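Local atomic coordinates of ribulose-1,5-bisphosphate carboxylase/oxygenase large subunit (Rhodopseudomonas palustris, PDB entry 3QFW), a protein that probably binds magnesium and, as a Rubisco-like protein, may act on a sugar-phosphate or related substrate rather than fixing carbon dioxide as true Rubisco does. Residues A98-F112 with K262-F276. Residues are numbered along the deposited sequence; the frame is centred on the assembly and turned at random.
Sequences ALADVELPAHYLTAF and KIAAPLLLGRLFRLF
Phe112 meets Leu275 and Phe276 where helix 106-112, which follows the N-terminal sheet in the chain, packs on helix 265-276 of the TIM barrel, and it illustrates how one ring can serve two neighbours. Starting at the root, Phe112 CB rests against Leu275 O at 3.4 Å, and CG nears Leu275 CG. Farther out, CD2 meets Leu275 CD2 at 3.4 Å, with CE2 close to the same methyl. CD1 lies by CD1 and CE1 of Phe276; CE1 and CZ also near that CE1, which stands over the ring centre in a T-shaped stack with planes at 79°. An alanine in place of Phe112 would probably leave the edge of Phe276 without the face it points into and one flank of Leu275 without its cover. Leu275 CD2 also reaches Leu104 CD1 at 3.5 Å. Toward the other end, Leu99 forms a single beta bridge with Ile263: its N bonds to Lys262 O, and its O accepts an almost straight bond from N of Ala264, the helix N-cap. Leu267 CD2 touches both Leu99 CG and Val102 CG2. A kink near the end of the Arg271 chain (chi3 -77°) swings NH1 to Val102 O at 3.1 Å, whereas Asp101 OD1, 3.4 Å from that NH1, sits off the guanidinium plane with no N-H aimed at it, a purely electrostatic salt bridge.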
ATOM      1  N   ALA B  98       1.866  11.383 -11.438  1.00 33.12           N
ATOM      2  CA  ALA B  98       1.759  11.461  -9.994  1.00 32.60           C
ATOM      3  C   ALA B  98       0.392  12.025  -9.651  1.00 29.98           C
ATOM      4  O   ALA B  98      -0.116  12.897 -10.354  1.00 31.39           O
ATOM      5  CB  ALA B  98       2.855  12.349  -9.419  1.00 38.52           C
ATOM      6  N   LEU B  99      -0.217  11.513  -8.589  1.00 25.61           N
ATOM      7  CA  LEU B  99      -1.466  12.068  -8.098  1.00 29.29           C
ATOM      8  C   LEU B  99      -1.122  13.226  -7.154  1.00 30.49           C
ATOM      9  O   LEU B  99      -0.478  13.000  -6.143  1.00 28.81           O
ATOM     10  CB  LEU B  99      -2.252  10.996  -7.343  1.00 26.22           C
ATOM     11  CG  LEU B  99      -3.505  11.522  -6.650  1.00 23.72           C
ATOM     12  CD1 LEU B  99      -4.515  11.999  -7.689  1.00 27.79           C
ATOM     13  CD2 LEU B  99      -4.116  10.482  -5.720  1.00 22.69           C
ATOM     14  N   ALA B 100      -1.556  14.444  -7.479  1.00 24.77           N
ATOM     15  CA  ALA B 100      -1.119  15.658  -6.760  1.00 28.77           C
ATOM     16  C   ALA B 100      -2.111  16.220  -5.730  1.00 32.93           C
ATOM     17  O   ALA B 100      -1.705  16.676  -4.657  1.00 31.99           O
ATOM     18  CB  ALA B 100      -0.720  16.764  -7.758  1.00 32.11           C
ATOM     19  N   ASP B 101      -3.398  16.219  -6.065  1.00 30.42           N
ATOM     20  CA  ASP B 101      -4.425  16.701  -5.140  1.00 32.84           C
ATOM     21  C   ASP B 101      -5.774  16.065  -5.451  1.00 32.12           C
ATOM     22  O   ASP B 101      -5.965  15.492  -6.522  1.00 29.83           O
ATOM     23  CB  ASP B 101      -4.552  18.228  -5.205  1.00 30.13           C
ATOM     24  CG  ASP B 101      -5.103  18.827  -3.915  1.00 39.50           C
ATOM     25  OD1 ASP B 101      -5.337  18.074  -2.942  1.00 33.31           O
ATOM     26  OD2 ASP B 101      -5.299  20.066  -3.869  1.00 39.89           O
ATOM     27  N   VAL B 102      -6.705  16.176  -4.509  1.00 30.55           N
ATOM     28  CA  VAL B 102      -8.061  15.669  -4.703  1.00 30.58           C
ATOM     29  C   VAL B 102      -9.050  16.631  -4.045  1.00 34.19           C
ATOM     30  O   VAL B 102      -8.891  17.004  -2.879  1.00 29.95           O
ATOM     31  CB  VAL B 102      -8.238  14.244  -4.121  1.00 32.28           C
ATOM     32  CG1 VAL B 102      -9.615  13.649  -4.492  1.00 30.74           C
ATOM     33  CG2 VAL B 102      -7.136  13.333  -4.624  1.00 33.68           C
ATOM     34  N   GLU B 103     -10.055  17.047  -4.806  1.00 33.59           N
ATOM     35  CA  GLU B 103     -11.137  17.855  -4.262  1.00 35.09           C
ATOM     36  C   GLU B 103     -12.363  16.960  -4.145  1.00 32.52           C
ATOM     37  O   GLU B 103     -12.971  16.601  -5.150  1.00 33.33           O
ATOM     38  CB  GLU B 103     -11.431  19.058  -5.167  1.00 37.54           C
ATOM     39  CG  GLU B 103     -10.219  19.925  -5.476  1.00 39.57           C
ATOM     40  CD  GLU B 103     -10.545  21.094  -6.394  1.00 42.30           C
ATOM     41  OE1 GLU B 103     -11.719  21.238  -6.791  1.00 45.87           O
ATOM     42  OE2 GLU B 103      -9.623  21.874  -6.720  1.00 47.02           O
ATOM     43  N   LEU B 104     -12.709  16.598  -2.913  1.00 33.30           N
ATOM     44  CA  LEU B 104     -13.836  15.709  -2.644  1.00 34.10           C
ATOM     45  C   LEU B 104     -15.096  16.494  -2.307  1.00 34.22           C
ATOM     46  O   LEU B 104     -15.032  17.493  -1.590  1.00 32.81           O
ATOM     47  CB  LEU B 104     -13.519  14.801  -1.454  1.00 29.78           C
ATOM     48  CG  LEU B 104     -12.355  13.824  -1.600  1.00 31.28           C
ATOM     49  CD1 LEU B 104     -11.993  13.256  -0.241  1.00 34.69           C
ATOM     50  CD2 LEU B 104     -12.687  12.690  -2.596  1.00 28.51           C
ATOM     51  N   PRO B 105     -16.248  16.038  -2.829  1.00 33.71           N
ATOM     52  CA  PRO B 105     -17.573  16.492  -2.404  1.00 32.98           C
ATOM     53  C   PRO B 105     -17.698  16.410  -0.887  1.00 39.36           C
ATOM     54  O   PRO B 105     -17.193  15.466  -0.272  1.00 34.34           O
ATOM     55  CB  PRO B 105     -18.511  15.479  -3.063  1.00 35.78           C
ATOM     56  CG  PRO B 105     -17.802  15.102  -4.303  1.00 35.62           C
ATOM     57  CD  PRO B 105     -16.335  15.074  -3.937  1.00 31.46           C
ATOM     58  N   ALA B 106     -18.370  17.398  -0.302  1.00 32.51           N
ATOM     59  CA  ALA B 106     -18.505  17.500   1.143  1.00 33.10           C
ATOM     60  C   ALA B 106     -18.991  16.222   1.814  1.00 32.88           C
ATOM     61  O   ALA B 106     -18.634  15.950   2.952  1.00 36.49           O
ATOM     62  CB  ALA B 106     -19.427  18.677   1.507  1.00 38.31           C
ATOM     63  N   HIS B 107     -19.808  15.434   1.128  1.00 34.45           N
ATOM     64  CA  HIS B 107     -20.329  14.229   1.765  1.00 37.60           C
ATOM     65  C   HIS B 107     -19.226  13.206   2.092  1.00 36.03           C
ATOM     66  O   HIS B 107     -19.388  12.392   2.996  1.00 37.49           O
ATOM     67  CB  HIS B 107     -21.492  13.604   0.971  1.00 34.89           C
ATOM     68  CG  HIS B 107     -21.068  12.725  -0.164  1.00 40.06           C
ATOM     69  ND1 HIS B 107     -21.050  13.158  -1.472  1.00 42.57           N
ATOM     70  CD2 HIS B 107     -20.688  11.426  -0.192  1.00 39.30           C
ATOM     71  CE1 HIS B 107     -20.659  12.169  -2.256  1.00 38.58           C
ATOM     72  NE2 HIS B 107     -20.431  11.107  -1.503  1.00 43.67           N
ATOM     73  N   TYR B 108     -18.101  13.270   1.386  1.00 33.05           N
ATOM     74  CA  TYR B 108     -16.972  12.392   1.703  1.00 34.14           C
ATOM     75  C   TYR B 108     -16.335  12.796   3.028  1.00 33.97           C
ATOM     76  O   TYR B 108     -15.954  11.947   3.834  1.00 31.52           O
ATOM     77  CB  TYR B 108     -15.907  12.428   0.609  1.00 32.28           C
ATOM     78  CG  TYR B 108     -16.299  11.680  -0.639  1.00 33.20           C
ATOM     79  CD1 TYR B 108     -16.975  12.327  -1.657  1.00 35.40           C
ATOM     80  CD2 TYR B 108     -16.009  10.330  -0.790  1.00 32.61           C
ATOM     81  CE1 TYR B 108     -17.349  11.663  -2.793  1.00 33.10           C
ATOM     82  CE2 TYR B 108     -16.386   9.648  -1.936  1.00 32.87           C
ATOM     83  CZ  TYR B 108     -17.048  10.329  -2.933  1.00 32.90           C
ATOM     84  OH  TYR B 108     -17.442   9.695  -4.078  1.00 30.22           O
ATOM     85  N   LEU B 109     -16.215  14.097   3.251  1.00 28.85           N
ATOM     86  CA  LEU B 109     -15.602  14.553   4.488  1.00 31.90           C
ATOM     87  C   LEU B 109     -16.459  14.157   5.691  1.00 31.94           C
ATOM     88  O   LEU B 109     -15.936  13.778   6.726  1.00 30.96           O
ATOM     89  CB  LEU B 109     -15.345  16.057   4.450  1.00 32.64           C
ATOM     90  CG  LEU B 109     -14.048  16.487   3.753  1.00 32.99           C
ATOM     91  CD1 LEU B 109     -13.990  16.057   2.272  1.00 31.44           C
ATOM     92  CD2 LEU B 109     -13.831  18.001   3.913  1.00 31.90           C
ATOM     93  N   THR B 110     -17.778  14.214   5.547  1.00 34.17           N
ATOM     94  CA  THR B 110     -18.650  13.911   6.681  1.00 34.86           C
ATOM     95  C   THR B 110     -18.626  12.416   6.964  1.00 34.58           C
ATOM     96  O   THR B 110     -18.609  11.983   8.118  1.00 33.71           O
ATOM     97  CB  THR B 110     -20.103  14.369   6.445  1.00 41.00           C
ATOM     98  OG1 THR B 110     -20.117  15.740   6.036  1.00 38.73           O
ATOM     99  CG2 THR B 110     -20.914  14.231   7.722  1.00 38.42           C
ATOM    100  N   ALA B 111     -18.616  11.635   5.893  1.00 34.86           N
ATOM    101  CA  ALA B 111     -18.589  10.182   5.995  1.00 33.79           C
ATOM    102  C   ALA B 111     -17.313   9.692   6.674  1.00 31.94           C
ATOM    103  O   ALA B 111     -17.369   8.886   7.598  1.00 31.89           O
ATOM    104  CB  ALA B 111     -18.735   9.561   4.628  1.00 35.08           C
ATOM    105  N   PHE B 112     -16.164  10.181   6.216  1.00 33.04           N
ATOM    106  CA  PHE B 112     -14.884   9.766   6.795  1.00 31.64           C
ATOM    107  C   PHE B 112     -14.655  10.355   8.198  1.00 31.52           C
ATOM    108  O   PHE B 112     -14.160   9.668   9.092  1.00 31.59           O
ATOM    109  CB  PHE B 112     -13.710  10.094   5.852  1.00 27.58           C
ATOM    110  CG  PHE B 112     -13.698   9.283   4.570  1.00 30.75           C
ATOM    111  CD1 PHE B 112     -13.696   7.892   4.604  1.00 32.74           C
ATOM    112  CD2 PHE B 112     -13.657   9.915   3.336  1.00 27.68           C
ATOM    113  CE1 PHE B 112     -13.671   7.134   3.418  1.00 30.13           C
ATOM    114  CE2 PHE B 112     -13.632   9.169   2.140  1.00 27.68           C
ATOM    115  CZ  PHE B 112     -13.637   7.775   2.191  1.00 28.18           C
ATOM    116  N   LYS B 262       3.242   6.790  -6.565  1.00 34.17           N
ATOM    117  CA  LYS B 262       3.576   8.198  -6.690  1.00 35.86           C
ATOM    118  C   LYS B 262       2.384   9.091  -6.369  1.00 33.93           C
ATOM    119  O   LYS B 262       1.811   9.719  -7.253  1.00 32.04           O
ATOM    120  CB  LYS B 262       4.115   8.503  -8.085  1.00 41.57           C
ATOM    121  CG  LYS B 262       4.885   9.809  -8.179  1.00 38.08           C
ATOM    122  CD  LYS B 262       5.963   9.893  -7.116  1.00 47.00           C
ATOM    123  CE  LYS B 262       7.154  10.698  -7.609  1.00 53.04           C
ATOM    124  NZ  LYS B 262       8.280  10.684  -6.631  1.00 53.27           N
ATOM    125  N   ILE B 263       2.014   9.118  -5.093  1.00 30.94           N
ATOM    126  CA  ILE B 263       1.034  10.070  -4.585  1.00 32.29           C
ATOM    127  C   ILE B 263       1.786  11.153  -3.822  1.00 27.38           C
ATOM    128  O   ILE B 263       2.596  10.844  -2.950  1.00 24.82           O
ATOM    129  CB  ILE B 263       0.034   9.383  -3.639  1.00 27.81           C
ATOM    130  CG1 ILE B 263      -0.629   8.181  -4.342  1.00 32.62           C
ATOM    131  CG2 ILE B 263      -0.998  10.376  -3.140  1.00 28.68           C
ATOM    132  CD1 ILE B 263      -1.677   7.474  -3.492  1.00 28.25           C
ATOM    133  N   ALA B 264       1.538  12.419  -4.146  1.00 29.31           N
ATOM    134  CA  ALA B 264       2.273  13.500  -3.491  1.00 25.10           C
ATOM    135  C   ALA B 264       2.078  13.448  -1.975  1.00 25.12           C
ATOM    136  O   ALA B 264       0.959  13.230  -1.490  1.00 23.96           O
ATOM    137  CB  ALA B 264       1.844  14.863  -4.037  1.00 28.01           C
ATOM    138  N   ALA B 265       3.167  13.664  -1.240  1.00 27.74           N
ATOM    139  CA  ALA B 265       3.132  13.591   0.227  1.00 28.79           C
ATOM    140  C   ALA B 265       2.121  14.526   0.865  1.00 23.89           C
ATOM    141  O   ALA B 265       1.422  14.142   1.806  1.00 27.08           O
ATOM    142  CB  ALA B 265       4.517  13.817   0.824  1.00 26.91           C
ATOM    143  N   PRO B 266       2.035  15.768   0.384  1.00 26.82           N
ATOM    144  CA  PRO B 266       1.092  16.603   1.135  1.00 27.00           C
ATOM    145  C   PRO B 266      -0.333  16.065   1.037  1.00 27.34           C
ATOM    146  O   PRO B 266      -1.057  16.050   2.026  1.00 25.21           O
ATOM    147  CB  PRO B 266       1.229  17.988   0.476  1.00 26.82           C
ATOM    148  CG  PRO B 266       2.619  17.989  -0.099  1.00 27.43           C
ATOM    149  CD  PRO B 266       2.840  16.548  -0.573  1.00 25.90           C
ATOM    150  N   LEU B 267      -0.722  15.592  -0.145  1.00 24.77           N
ATOM    151  CA  LEU B 267      -2.058  15.059  -0.329  1.00 25.52           C
ATOM    152  C   LEU B 267      -2.270  13.803   0.525  1.00 24.94           C
ATOM    153  O   LEU B 267      -3.303  13.657   1.185  1.00 25.25           O
ATOM    154  CB  LEU B 267      -2.276  14.722  -1.809  1.00 23.47           C
ATOM    155  CG  LEU B 267      -3.449  13.785  -2.089  1.00 28.24           C
ATOM    156  CD1 LEU B 267      -4.772  14.450  -1.731  1.00 27.05           C
ATOM    157  CD2 LEU B 267      -3.455  13.333  -3.553  1.00 27.29           C
ATOM    158  N   LEU B 268      -1.291  12.901   0.503  1.00 23.70           N
ATOM    159  CA  LEU B 268      -1.426  11.608   1.170  1.00 25.39           C
ATOM    160  C   LEU B 268      -1.260  11.675   2.691  1.00 23.40           C
ATOM    161  O   LEU B 268      -2.170  11.318   3.437  1.00 24.15           O
ATOM    162  CB  LEU B 268      -0.442  10.591   0.577  1.00 24.97           C
ATOM    163  CG  LEU B 268      -0.569   9.167   1.125  1.00 23.25           C
ATOM    164  CD1 LEU B 268      -1.981   8.652   0.928  1.00 25.60           C
ATOM    165  CD2 LEU B 268       0.451   8.239   0.446  1.00 29.25           C
ATOM    166  N   LEU B 269      -0.094  12.124   3.140  1.00 26.54           N
ATOM    167  CA  LEU B 269       0.224  12.171   4.568  1.00 25.48           C
ATOM    168  C   LEU B 269      -0.529  13.284   5.286  1.00 27.06           C
ATOM    169  O   LEU B 269      -0.837  13.182   6.479  1.00 27.71           O
ATOM    170  CB  LEU B 269       1.718  12.410   4.755  1.00 26.10           C
ATOM    171  CG  LEU B 269       2.669  11.448   4.046  1.00 27.44           C
ATOM    172  CD1 LEU B 269       4.073  11.711   4.554  1.00 24.80           C
ATOM    173  CD2 LEU B 269       2.276  10.005   4.291  1.00 26.67           C
ATOM    174  N   GLY B 270      -0.798  14.360   4.559  1.00 26.91           N
ATOM    175  CA  GLY B 270      -1.527  15.481   5.109  1.00 27.05           C
ATOM    176  C   GLY B 270      -3.026  15.296   5.006  1.00 29.49           C
ATOM    177  O   GLY B 270      -3.691  15.003   5.995  1.00 32.16           O
ATOM    178  N   ARG B 271      -3.560  15.463   3.801  1.00 25.47           N
ATOM    179  CA  ARG B 271      -5.003  15.534   3.626  1.00 26.82           C
ATOM    180  C   ARG B 271      -5.678  14.185   3.828  1.00 28.01           C
ATOM    181  O   ARG B 271      -6.573  14.047   4.660  1.00 27.44           O
ATOM    182  CB  ARG B 271      -5.350  16.115   2.247  1.00 27.30           C
ATOM    183  CG  ARG B 271      -6.827  16.013   1.873  1.00 28.39           C
ATOM    184  CD  ARG B 271      -7.176  16.921   0.705  1.00 29.72           C
ATOM    185  NE  ARG B 271      -7.285  18.312   1.154  1.00 29.31           N
ATOM    186  CZ  ARG B 271      -7.637  19.329   0.377  1.00 33.08           C
ATOM    187  NH1 ARG B 271      -7.912  19.121  -0.905  1.00 31.81           N
ATOM    188  NH2 ARG B 271      -7.727  20.557   0.882  1.00 29.78           N
ATOM    189  N   LEU B 272      -5.239  13.178   3.078  1.00 26.23           N
ATOM    190  CA  LEU B 272      -5.926  11.895   3.108  1.00 25.89           C
ATOM    191  C   LEU B 272      -5.793  11.194   4.455  1.00 23.93           C
ATOM    192  O   LEU B 272      -6.772  10.659   4.968  1.00 26.75           O
ATOM    193  CB  LEU B 272      -5.450  10.994   1.969  1.00 26.55           C
ATOM    194  CG  LEU B 272      -5.818  11.487   0.561  1.00 29.40           C
ATOM    195  CD1 LEU B 272      -5.334  10.498  -0.494  1.00 26.31           C
ATOM    196  CD2 LEU B 272      -7.322  11.725   0.416  1.00 27.49           C
ATOM    197  N   PHE B 273      -4.584  11.166   5.010  1.00 25.31           N
ATOM    198  CA  PHE B 273      -4.383  10.573   6.332  1.00 25.26           C
ATOM    199  C   PHE B 273      -5.301  11.244   7.376  1.00 28.66           C
ATOM    200  O   PHE B 273      -5.982  10.559   8.149  1.00 25.34           O
ATOM    201  CB  PHE B 273      -2.911  10.669   6.756  1.00 26.90           C
ATOM    202  CG  PHE B 273      -2.032   9.538   6.239  1.00 23.83           C
ATOM    203  CD1 PHE B 273      -2.463   8.691   5.212  1.00 25.02           C
ATOM    204  CD2 PHE B 273      -0.770   9.332   6.773  1.00 24.40           C
ATOM    205  CE1 PHE B 273      -1.641   7.662   4.754  1.00 27.10           C
ATOM    206  CE2 PHE B 273       0.045   8.294   6.331  1.00 24.71           C
ATOM    207  CZ  PHE B 273      -0.388   7.469   5.316  1.00 29.46           C
ATOM    208  N   ARG B 274      -5.319  12.579   7.370  1.00 24.10           N
ATOM    209  CA  ARG B 274      -6.221  13.379   8.212  1.00 27.68           C
ATOM    210  C   ARG B 274      -7.697  13.010   7.989  1.00 27.12           C
ATOM    211  O   ARG B 274      -8.437  12.751   8.941  1.00 26.54           O
ATOM    212  CB  ARG B 274      -6.006  14.862   7.908  1.00 22.28           C
ATOM    213  CG  ARG B 274      -7.010  15.831   8.586  1.00 26.50           C
ATOM    214  CD  ARG B 274      -6.817  17.239   8.060  1.00 27.73           C
ATOM    215  NE  ARG B 274      -7.673  18.232   8.730  1.00 26.26           N
ATOM    216  CZ  ARG B 274      -7.681  19.518   8.411  1.00 28.76           C
ATOM    217  NH1 ARG B 274      -6.879  19.953   7.446  1.00 29.19           N
ATOM    218  NH2 ARG B 274      -8.487  20.366   9.047  1.00 26.32           N
ATOM    219  N   LEU B 275      -8.110  12.985   6.724  1.00 26.01           N
ATOM    220  CA  LEU B 275      -9.469  12.606   6.355  1.00 26.44           C
ATOM    221  C   LEU B 275      -9.848  11.263   6.990  1.00 29.58           C
ATOM    222  O   LEU B 275     -10.938  11.102   7.539  1.00 29.11           O
ATOM    223  CB  LEU B 275      -9.581  12.497   4.820  1.00 29.87           C
ATOM    224  CG  LEU B 275     -10.926  12.093   4.213  1.00 27.82           C
ATOM    225  CD1 LEU B 275     -11.946  13.214   4.375  1.00 25.54           C
ATOM    226  CD2 LEU B 275     -10.800  11.736   2.737  1.00 28.07           C
ATOM    227  N   PHE B 276      -8.938  10.297   6.898  1.00 28.09           N
ATOM    228  CA  PHE B 276      -9.207   8.942   7.375  1.00 27.72           C
ATOM    229  C   PHE B 276      -9.121   8.774   8.896  1.00 31.39           C
ATOM    230  O   PHE B 276      -9.546   7.741   9.425  1.00 33.66           O
ATOM    231  CB  PHE B 276      -8.287   7.936   6.672  1.00 28.54           C
ATOM    232  CG  PHE B 276      -8.548   7.824   5.195  1.00 28.66           C
ATOM    233  CD1 PHE B 276      -9.819   8.041   4.685  1.00 28.44           C
ATOM    234  CD2 PHE B 276      -7.519   7.536   4.311  1.00 31.14           C
ATOM    235  CE1 PHE B 276     -10.065   7.945   3.316  1.00 27.38           C
ATOM    236  CE2 PHE B 276      -7.756   7.443   2.951  1.00 28.98           C
ATOM    237  CZ  PHE B 276      -9.032   7.654   2.455  1.00 29.90           C
TER
HETATM  238  O   HOH W   1       0.002  17.335  -2.670  1.00 30.67           O